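Local structure of carbohydrate deacetylase (Enterococcus faecalis, 2I5I) at residues F14-A19 / T220-Q225; G31-T36 / E237-Q242; N212-F217 / M230-E235. The protein probably removes acetyl groups from acetylated carbohydrates, a magnesium-dependent step in the breakdown of oligosaccharides. One frame throughout, in Å; residues are numbered along the deposited sequence.

Interactions 2 and 3 are buried and share helix 231-239, interaction 3 through its first turn and interaction 2 through its last; both reach the parallel sheet, where Leu239 CD1 lies 3.6 Å from Cys213 SG. Interaction 1 is only partly buried and sets short helix 220-225 against the start of helix 18-29, close to the second subunit. Its cross-segment contacts are mainly apolar, whereas interaction 2 combines one backbone hydrogen bond with aliphatic packing and interaction 3 uses a carboxylate, a guanidinium and two waters. Tyr16 and Arg232 bring interactions 1 and 3 together beside the predicted Mg2+ ligand His130, while interaction 2 lies away from that site.

Interaction 1 of 3, residues F14-A19 / T220-Q225; sequences FGYTPA and TILQNQ
Tyr16 reaches helix 220-225 with the far end of its ring, its CG being anti to the backbone N and beside the carbonyl carbon (chi1 -165°). The amide end of Gln225 lies at the edge of the Tyr16 ring, by its hydroxyl. Ring and amide planes stand nearly perpendicular, at 88°. Leu222, also with CG anti to its backbone N (chi1 174°), sends CD1 to within 4.2 Å of Tyr16 CE2, the two side chains crossing at about a right angle.

Thr17 and Ile221 run antiparallel alongside each other, and in the conformers given Ile221 CG2 comes to 3.6 Å from Thr17 CB. The Thr17 methyl CG2 lies against the helix backbone, 3.6 Å from Leu222 N. The tip of Ile221, its CD1, meets the Pro18 ring at CD, 3.5 Å away, the two side chains crossing at about a right angle. Thr17 is the N-cap residue of helix 18-29; its OG1 bonds to Asp219, whose carboxylate also takes the N-H groups of Leu222 and Ala19 and so ties the two helix starts together.

Tyr16 lies beside the predicted Mg2+ ligand His130. Helix 18-29 follows directly and leads into strand 35-38, while Pro18 packs on Glu26 of the second subunit.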
loop_
_atom_site.group_PDB
_atom_site.type_symbol
_atom_site.label_atom_id
_atom_site.label_comp_id
_atom_site.label_asym_id
_atom_site.label_seq_id
_atom_site.Cartn_x
_atom_site.Cartn_y
_atom_site.Cartn_z
ATOM N N PHE A 14 22.885 4.611 2.324
ATOM C CA PHE A 14 21.496 4.170 2.610
ATOM C C PHE A 14 21.489 3.038 3.607
ATOM O O PHE A 14 22.313 2.120 3.550
ATOM C CB PHE A 14 20.794 3.777 1.314
ATOM C CG PHE A 14 19.271 3.848 1.388
ATOM C CD1 PHE A 14 18.658 5.083 1.571
ATOM C CD2 PHE A 14 18.523 2.695 1.270
ATOM C CE1 PHE A 14 17.271 5.142 1.641
ATOM C CE2 PHE A 14 17.133 2.749 1.333
ATOM C CZ PHE A 14 16.533 3.979 1.504
ATOM N N GLY A 15 20.574 3.034 4.584
ATOM C CA GLY A 15 20.518 2.003 5.589
ATOM C C GLY A 15 21.560 2.125 6.681
ATOM O O GLY A 15 21.599 1.277 7.575
ATOM N N TYR A 16 22.406 3.150 6.631
ATOM C CA TYR A 16 23.439 3.342 7.635
ATOM C C TYR A 16 22.795 3.455 9.010
ATOM O O TYR A 16 23.087 2.720 9.957
ATOM C CB TYR A 16 24.268 4.561 7.272
ATOM C CG TYR A 16 25.587 4.741 7.978
ATOM C CD1 TYR A 16 26.201 3.714 8.687
ATOM C CD2 TYR A 16 26.219 5.974 7.921
ATOM C CE1 TYR A 16 27.411 3.938 9.313
ATOM C CE2 TYR A 16 27.436 6.196 8.547
ATOM C CZ TYR A 16 28.024 5.169 9.244
ATOM O OH TYR A 16 29.238 5.386 9.870
ATOM N N THR A 17 21.894 4.430 9.134
ATOM C CA THR A 17 21.073 4.582 10.338
ATOM C C THR A 17 19.674 5.047 9.931
ATOM O O THR A 17 19.489 5.582 8.831
ATOM C CB THR A 17 21.695 5.495 11.397
ATOM O OG1 THR A 17 21.102 6.792 11.366
ATOM C CG2 THR A 17 23.172 5.867 11.199
ATOM N N PRO A 18 18.669 4.854 10.772
ATOM C CA PRO A 18 17.310 5.311 10.423
ATOM C C PRO A 18 17.207 6.748 9.942
ATOM O O PRO A 18 16.481 7.034 8.996
ATOM C CB PRO A 18 16.562 5.130 11.767
ATOM C CG PRO A 18 17.233 3.906 12.324
ATOM C CD PRO A 18 18.706 4.201 12.075
ATOM N N ALA A 19 17.892 7.723 10.537
ATOM C CA ALA A 19 17.826 9.097 10.103
ATOM C C ALA A 19 18.609 9.387 8.820
ATOM O O ALA A 19 18.243 10.271 8.059
ATOM C CB ALA A 19 18.366 10.047 11.177
ATOM N N THR A 220 20.975 9.900 17.018
ATOM C CA THR A 220 22.145 9.607 17.849
ATOM C C THR A 220 22.969 8.487 17.210
ATOM O O THR A 220 24.175 8.451 17.408
ATOM C CB THR A 220 21.768 9.164 19.268
ATOM O OG1 THR A 220 20.872 8.043 19.176
ATOM C CG2 THR A 220 21.008 10.258 20.001
ATOM N N ILE A 221 22.300 7.594 16.485
ATOM C CA ILE A 221 23.037 6.475 15.879
ATOM C C ILE A 221 24.078 7.045 14.924
ATOM O O ILE A 221 25.244 6.662 14.977
ATOM C CB ILE A 221 22.114 5.468 15.199
ATOM C CG1 ILE A 221 21.015 4.944 16.141
ATOM C CG2 ILE A 221 22.862 4.283 14.609
ATOM C CD1 ILE A 221 19.699 4.864 15.413
ATOM N N LEU A 222 23.713 7.987 14.058
ATOM C CA LEU A 222 24.730 8.597 13.201
ATOM C C LEU A 222 25.815 9.270 14.024
ATOM O O LEU A 222 27.016 9.120 13.774
ATOM C CB LEU A 222 24.080 9.601 12.248
ATOM C CG LEU A 222 25.042 10.422 11.390
ATOM C CD1 LEU A 222 25.915 9.530 10.529
ATOM C CD2 LEU A 222 24.255 11.413 10.541
ATOM N N GLN A 223 25.403 10.037 15.037
ATOM C CA GLN A 223 26.377 10.740 15.875
ATOM C C GLN A 223 27.396 9.800 16.516
ATOM O O GLN A 223 28.557 10.148 16.758
ATOM C CB GLN A 223 25.652 11.455 17.005
ATOM C CG GLN A 223 25.098 12.839 16.754
ATOM C CD GLN A 223 25.005 13.577 18.093
ATOM O OE1 GLN A 223 24.618 12.962 19.087
ATOM N NE2 GLN A 223 25.372 14.849 18.100
ATOM N N ASN A 224 26.941 8.601 16.834
ATOM C CA ASN A 224 27.739 7.621 17.542
ATOM C C ASN A 224 28.785 6.992 16.611
ATOM O O ASN A 224 29.816 6.528 17.077
ATOM C CB ASN A 224 26.854 6.514 18.097
ATOM C CG ASN A 224 26.020 6.964 19.304
ATOM O OD1 ASN A 224 26.249 8.012 19.885
ATOM N ND2 ASN A 224 25.047 6.132 19.655
ATOM N N GLN A 225 28.447 6.988 15.324
ATOM C CA GLN A 225 29.052 6.117 14.345
ATOM C C GLN A 225 29.842 6.810 13.255
ATOM O O GLN A 225 30.759 6.173 12.720
ATOM C CB GLN A 225 27.953 5.248 13.673
ATOM C CG GLN A 225 28.163 3.796 14.122
ATOM C CD GLN A 225 29.431 3.276 13.460
ATOM O OE1 GLN A 225 30.449 2.983 14.073
ATOM N NE2 GLN A 225 29.406 3.188 12.140
#

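Interaction 2 of 3, residues G31-T36 / E237-Q242; sequences GVVTST and EILTSQ
Val32 N donates to Leu239 O at 3.0 Å, a backbone hydrogen bond between the two segments. The N-H...O angle is 140°, so the bond is bent at the hydrogen, yet the donor lies in the carbonyl plane with a C=O...N angle of 154°. This carbonyl belongs to the last residue of helix 231-239, and the bond therefore joins the helix end to the loop that precedes strand 35-38.

Close backbone packing lies alongside. Gly31, having no side chain, comes with its CA to 3.1 Å from the same Leu239 O and 3.7 Å from Thr240 CA.

The apolar part is carried by the two branches of Leu239, whose CG is anti to the carbonyl carbon (chi1 -61°). Leu239 CD1 meets Val33 CG2 at 3.8 Å and Leu239 CD2 meets Val32 CG2 at 4.1 Å, so the leucine end spans two successive valines. Val32 crosses it at about a right angle and Val33 obliquely.

Hydrogen bonds within the turn after the helix form a further group. Ser241 OG donates to Ile238 O at 2.8 Å along a lone pair in the carbonyl plane, and Ser241 N donates to that oxygen as well, so two donors grip it. Ser241 is itself the N-cap of helix 242-250, where its OG makes a weak bond with Val244 N, while Thr240 OG1 bonds to Val236 O.

The contact thus lies where helix 231-239 gives way to helix 242-250 and the loop after helix 18-29 enters strand 35-38. Val32 packs on Val244 and Ile248 of helix 242-250; Val33 and Leu239 both touch Cys213 on strand 208-213.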
loop_
_atom_site.group_PDB
_atom_site.type_symbol
_atom_site.label_atom_id
_atom_site.label_comp_id
_atom_site.label_asym_id
_atom_site.label_seq_id
_atom_site.Cartn_x
_atom_site.Cartn_y
_atom_site.Cartn_z
ATOM N N GLY A 31 14.224 16.705 -3.869
ATOM C CA GLY A 31 15.488 17.263 -4.322
ATOM C C GLY A 31 16.027 16.527 -5.544
ATOM O O GLY A 31 15.273 15.876 -6.254
ATOM N N VAL A 32 17.338 16.609 -5.781
ATOM C CA VAL A 32 17.843 16.063 -7.050
ATOM C C VAL A 32 18.589 14.745 -6.927
ATOM O O VAL A 32 19.152 14.260 -7.924
ATOM C CB VAL A 32 18.728 17.131 -7.744
ATOM C CG1 VAL A 32 17.871 18.325 -8.158
ATOM C CG2 VAL A 32 19.872 17.560 -6.851
ATOM N N VAL A 33 18.609 14.095 -5.772
ATOM C CA VAL A 33 19.213 12.774 -5.607
ATOM C C VAL A 33 18.427 11.756 -6.428
ATOM O O VAL A 33 17.207 11.611 -6.295
ATOM C CB VAL A 33 19.286 12.323 -4.139
ATOM C CG1 VAL A 33 19.727 10.869 -4.035
ATOM C CG2 VAL A 33 20.207 13.249 -3.353
ATOM N N THR A 34 19.111 11.035 -7.321
ATOM C CA THR A 34 18.403 10.094 -8.188
ATOM C C THR A 34 18.683 8.641 -7.873
ATOM O O THR A 34 18.015 7.722 -8.385
ATOM C CB THR A 34 18.799 10.326 -9.675
ATOM O OG1 THR A 34 20.135 9.817 -9.791
ATOM C CG2 THR A 34 18.840 11.787 -10.055
ATOM N N SER A 35 19.660 8.405 -7.020
ATOM C CA SER A 35 20.168 7.095 -6.669
ATOM C C SER A 35 20.754 7.079 -5.270
ATOM O O SER A 35 21.116 8.148 -4.753
ATOM C CB SER A 35 21.243 6.751 -7.707
ATOM O OG SER A 35 21.848 5.505 -7.438
ATOM N N THR A 36 20.866 5.900 -4.693
ATOM C CA THR A 36 21.584 5.695 -3.443
ATOM C C THR A 36 22.257 4.335 -3.464
ATOM O O THR A 36 21.880 3.445 -4.242
ATOM C CB THR A 36 20.635 5.837 -2.243
ATOM O OG1 THR A 36 21.325 5.898 -0.983
ATOM C CG2 THR A 36 19.708 4.622 -2.205
ATOM N N GLU A 237 19.811 20.237 2.536
ATOM C CA GLU A 237 19.243 21.552 2.242
ATOM C C GLU A 237 19.609 21.972 0.834
ATOM O O GLU A 237 18.805 22.469 0.057
ATOM C CB GLU A 237 19.730 22.538 3.305
ATOM C CG GLU A 237 19.183 23.934 3.152
ATOM C CD GLU A 237 19.714 24.890 4.210
ATOM O OE1 GLU A 237 20.835 24.716 4.731
ATOM O OE2 GLU A 237 18.950 25.837 4.507
ATOM N N ILE A 238 20.885 21.765 0.507
ATOM C CA ILE A 238 21.345 22.216 -0.813
ATOM C C ILE A 238 20.753 21.356 -1.909
ATOM O O ILE A 238 20.302 21.841 -2.940
ATOM C CB ILE A 238 22.885 22.188 -0.869
ATOM C CG1 ILE A 238 23.531 23.279 -0.024
ATOM C CG2 ILE A 238 23.348 22.237 -2.318
ATOM C CD1 ILE A 238 24.894 22.970 0.508
ATOM N N LEU A 239 20.722 20.037 -1.706
ATOM C CA LEU A 239 20.191 19.167 -2.755
ATOM C C LEU A 239 18.687 19.297 -2.976
ATOM O O LEU A 239 18.179 18.837 -3.994
ATOM C CB LEU A 239 20.528 17.695 -2.463
ATOM C CG LEU A 239 22.037 17.410 -2.401
ATOM C CD1 LEU A 239 22.318 16.036 -1.828
ATOM C CD2 LEU A 239 22.632 17.562 -3.797
ATOM N N THR A 240 17.952 19.926 -2.061
ATOM C CA THR A 240 16.524 20.139 -2.239
ATOM C C THR A 240 16.202 21.592 -2.584
ATOM O O THR A 240 15.023 21.961 -2.682
ATOM C CB THR A 240 15.744 19.758 -0.959
ATOM O OG1 THR A 240 16.220 20.594 0.098
ATOM C CG2 THR A 240 16.009 18.329 -0.551
ATOM N N SER A 241 17.227 22.420 -2.782
ATOM C CA SER A 241 17.020 23.830 -3.094
ATOM C C SER A 241 16.555 24.066 -4.521
ATOM O O SER A 241 16.901 23.359 -5.465
ATOM C CB SER A 241 18.293 24.632 -2.800
ATOM O OG SER A 241 19.371 24.359 -3.677
ATOM N N GLN A 242 15.721 25.100 -4.701
ATOM C CA GLN A 242 15.277 25.518 -6.016
ATOM C C GLN A 242 16.431 25.911 -6.932
ATOM O O GLN A 242 16.382 25.656 -8.135
ATOM C CB GLN A 242 14.320 26.715 -5.890
ATOM C CG GLN A 242 13.599 27.010 -7.206
ATOM C CD GLN A 242 12.165 26.506 -7.143
ATOM O OE1 GLN A 242 11.335 27.152 -6.503
ATOM N NE2 GLN A 242 11.885 25.383 -7.799
#

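Interaction 3 of 3, residues N212-F217 / M230-E235; sequences NCHPAF and MPRIRE
Arg232 and Glu235 both carry CG anti to their carbonyl carbons, and each chain then runs extended, so one turn of helix sends two charged groups toward residues 213-216. His214 has the same first torsion, which sets its ring beside its backbone N, and ND1 reaches water 1, shared with Glu235 OE2. The backbone N-H of His214 bonds to Glu235 OE1 at 2.7 Å. This bond is fairly straight, 157° at the hydrogen, and meets the oxygen from above the carboxylate plane. Tyr228 OH also bonds to OE2.

In this parallel alpha/beta fold the loop beyond the C-terminal end of strand 208-213 is covered by helix 231-239, with helix 220-225 between them in the chain. Here the Arg232 chain passes over the loop, its CD 3.6 Å from Ala216 CB and 3.1 Å from His214 O. His214 CB lies over one guanidinium face, while NH1 is near the imidazole edge, the two planes 86° apart. Water 2, in the guanidinium plane, accepts from Arg232 NH1 at 2.8 Å and donates to Pro215 O. NH1 also forms a salt bridge to Asp13, beside the predicted Mg2+ ligand His130. Ala216 N makes a weak bond to Arg232 O, at 3.5 Å.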
loop_
_atom_site.group_PDB
_atom_site.type_symbol
_atom_site.label_atom_id
_atom_site.label_comp_id
_atom_site.label_asym_id
_atom_site.label_seq_id
_atom_site.Cartn_x
_atom_site.Cartn_y
_atom_site.Cartn_z
ATOM N N ASN A 212 28.694 12.132 -6.084
ATOM C CA ASN A 212 28.197 11.411 -4.903
ATOM C C ASN A 212 27.972 12.438 -3.787
ATOM O O ASN A 212 28.406 13.602 -3.827
ATOM C CB ASN A 212 29.104 10.278 -4.469
ATOM C CG ASN A 212 30.370 10.685 -3.758
ATOM O OD1 ASN A 212 30.976 11.688 -4.140
ATOM N ND2 ASN A 212 30.779 9.920 -2.760
ATOM N N CYS A 213 27.229 11.978 -2.775
ATOM C CA CYS A 213 26.906 12.888 -1.677
ATOM C C CYS A 213 26.469 12.094 -0.447
ATOM O O CYS A 213 26.248 10.898 -0.568
ATOM C CB CYS A 213 25.813 13.872 -2.087
ATOM S SG CYS A 213 24.299 13.123 -2.734
ATOM N N HIS A 214 26.350 12.783 0.686
ATOM C CA HIS A 214 25.996 12.120 1.928
ATOM C C HIS A 214 24.892 12.855 2.705
ATOM O O HIS A 214 25.051 13.282 3.855
ATOM C CB HIS A 214 27.250 11.979 2.767
ATOM C CG HIS A 214 28.359 11.198 2.121
ATOM N ND1 HIS A 214 29.185 11.718 1.143
ATOM C CD2 HIS A 214 28.782 9.935 2.340
ATOM C CE1 HIS A 214 30.059 10.791 0.785
ATOM N NE2 HIS A 214 29.845 9.690 1.498
ATOM N N PRO A 215 23.729 13.014 2.096
ATOM C CA PRO A 215 22.609 13.636 2.820
ATOM C C PRO A 215 22.166 12.694 3.942
ATOM O O PRO A 215 22.286 11.478 3.854
ATOM C CB PRO A 215 21.507 13.756 1.791
ATOM C CG PRO A 215 21.898 12.917 0.622
ATOM C CD PRO A 215 23.362 12.614 0.739
ATOM N N ALA A 216 21.632 13.271 5.005
ATOM C CA ALA A 216 21.068 12.589 6.148
ATOM C C ALA A 216 20.326 13.600 7.031
ATOM O O ALA A 216 20.627 14.780 6.946
ATOM C CB ALA A 216 22.120 11.909 7.000
ATOM N N PHE A 217 19.396 13.071 7.811
ATOM C CA PHE A 217 18.932 13.686 9.033
ATOM C C PHE A 217 19.851 13.149 10.127
ATOM O O PHE A 217 20.472 12.099 9.947
ATOM C CB PHE A 217 17.466 13.398 9.339
ATOM C CG PHE A 217 16.487 13.887 8.292
ATOM C CD1 PHE A 217 16.675 15.021 7.520
ATOM C CD2 PHE A 217 15.302 13.191 8.057
ATOM C CE1 PHE A 217 15.707 15.430 6.603
ATOM C CE2 PHE A 217 14.346 13.561 7.146
ATOM C CZ PHE A 217 14.568 14.693 6.386
HETATM N N MSE A 230 27.141 16.433 11.280
HETATM C CA MSE A 230 26.317 17.623 11.080
HETATM C C MSE A 230 26.328 18.155 9.660
HETATM O O MSE A 230 25.261 18.679 9.262
HETATM C CB MSE A 230 26.743 18.704 12.075
HETATM C CG MSE A 230 26.432 18.483 13.538
HETATM SE SE MSE A 230 24.826 17.822 14.031
HETATM C CE MSE A 230 23.731 19.183 13.615
ATOM N N PRO A 231 27.350 18.120 8.823
ATOM C CA PRO A 231 27.190 18.681 7.469
ATOM C C PRO A 231 26.173 17.941 6.595
ATOM O O PRO A 231 25.667 18.482 5.609
ATOM C CB PRO A 231 28.579 18.504 6.838
ATOM C CG PRO A 231 29.499 18.421 8.022
ATOM C CD PRO A 231 28.714 17.597 9.015
ATOM N N ARG A 232 25.849 16.713 6.974
ATOM C CA ARG A 232 24.930 15.944 6.127
ATOM C C ARG A 232 23.567 16.620 6.058
ATOM O O ARG A 232 22.850 16.504 5.061
ATOM C CB ARG A 232 24.795 14.520 6.623
ATOM C CG ARG A 232 26.058 13.700 6.796
ATOM C CD ARG A 232 25.700 12.207 6.708
ATOM N NE ARG A 232 26.874 11.413 7.022
ATOM C CZ ARG A 232 27.235 10.242 6.557
ATOM N NH1 ARG A 232 26.530 9.561 5.682
ATOM N NH2 ARG A 232 28.373 9.723 7.006
ATOM N N ILE A 233 23.171 17.372 7.106
ATOM C CA ILE A 233 21.877 18.051 6.966
ATOM C C ILE A 233 21.976 19.203 5.986
ATOM O O ILE A 233 20.996 19.523 5.294
ATOM C CB ILE A 233 21.329 18.524 8.325
ATOM C CG1 ILE A 233 22.200 19.493 9.138
ATOM C CG2 ILE A 233 20.981 17.325 9.203
ATOM C CD1 ILE A 233 21.382 20.156 10.249
ATOM N N ARG A 234 23.170 19.834 5.902
ATOM C CA ARG A 234 23.342 20.969 5.010
ATOM C C ARG A 234 23.219 20.508 3.557
ATOM O O ARG A 234 22.710 21.229 2.707
ATOM C CB ARG A 234 24.679 21.693 5.201
ATOM C CG ARG A 234 24.867 22.430 6.502
ATOM N N GLU A 235 23.698 19.293 3.308
ATOM C CA GLU A 235 23.597 18.662 1.994
ATOM C C GLU A 235 22.146 18.459 1.597
ATOM O O GLU A 235 21.767 18.687 0.454
ATOM C CB GLU A 235 24.337 17.316 1.976
ATOM C CG GLU A 235 25.829 17.411 2.272
ATOM C CD GLU A 235 26.603 16.170 1.837
ATOM O OE1 GLU A 235 26.148 15.467 0.921
ATOM O OE2 GLU A 235 27.670 15.925 2.437
HETATM O O HOH W 1 29.404 14.530 0.952
HETATM O O HOH W 2 24.473 9.806 3.740
#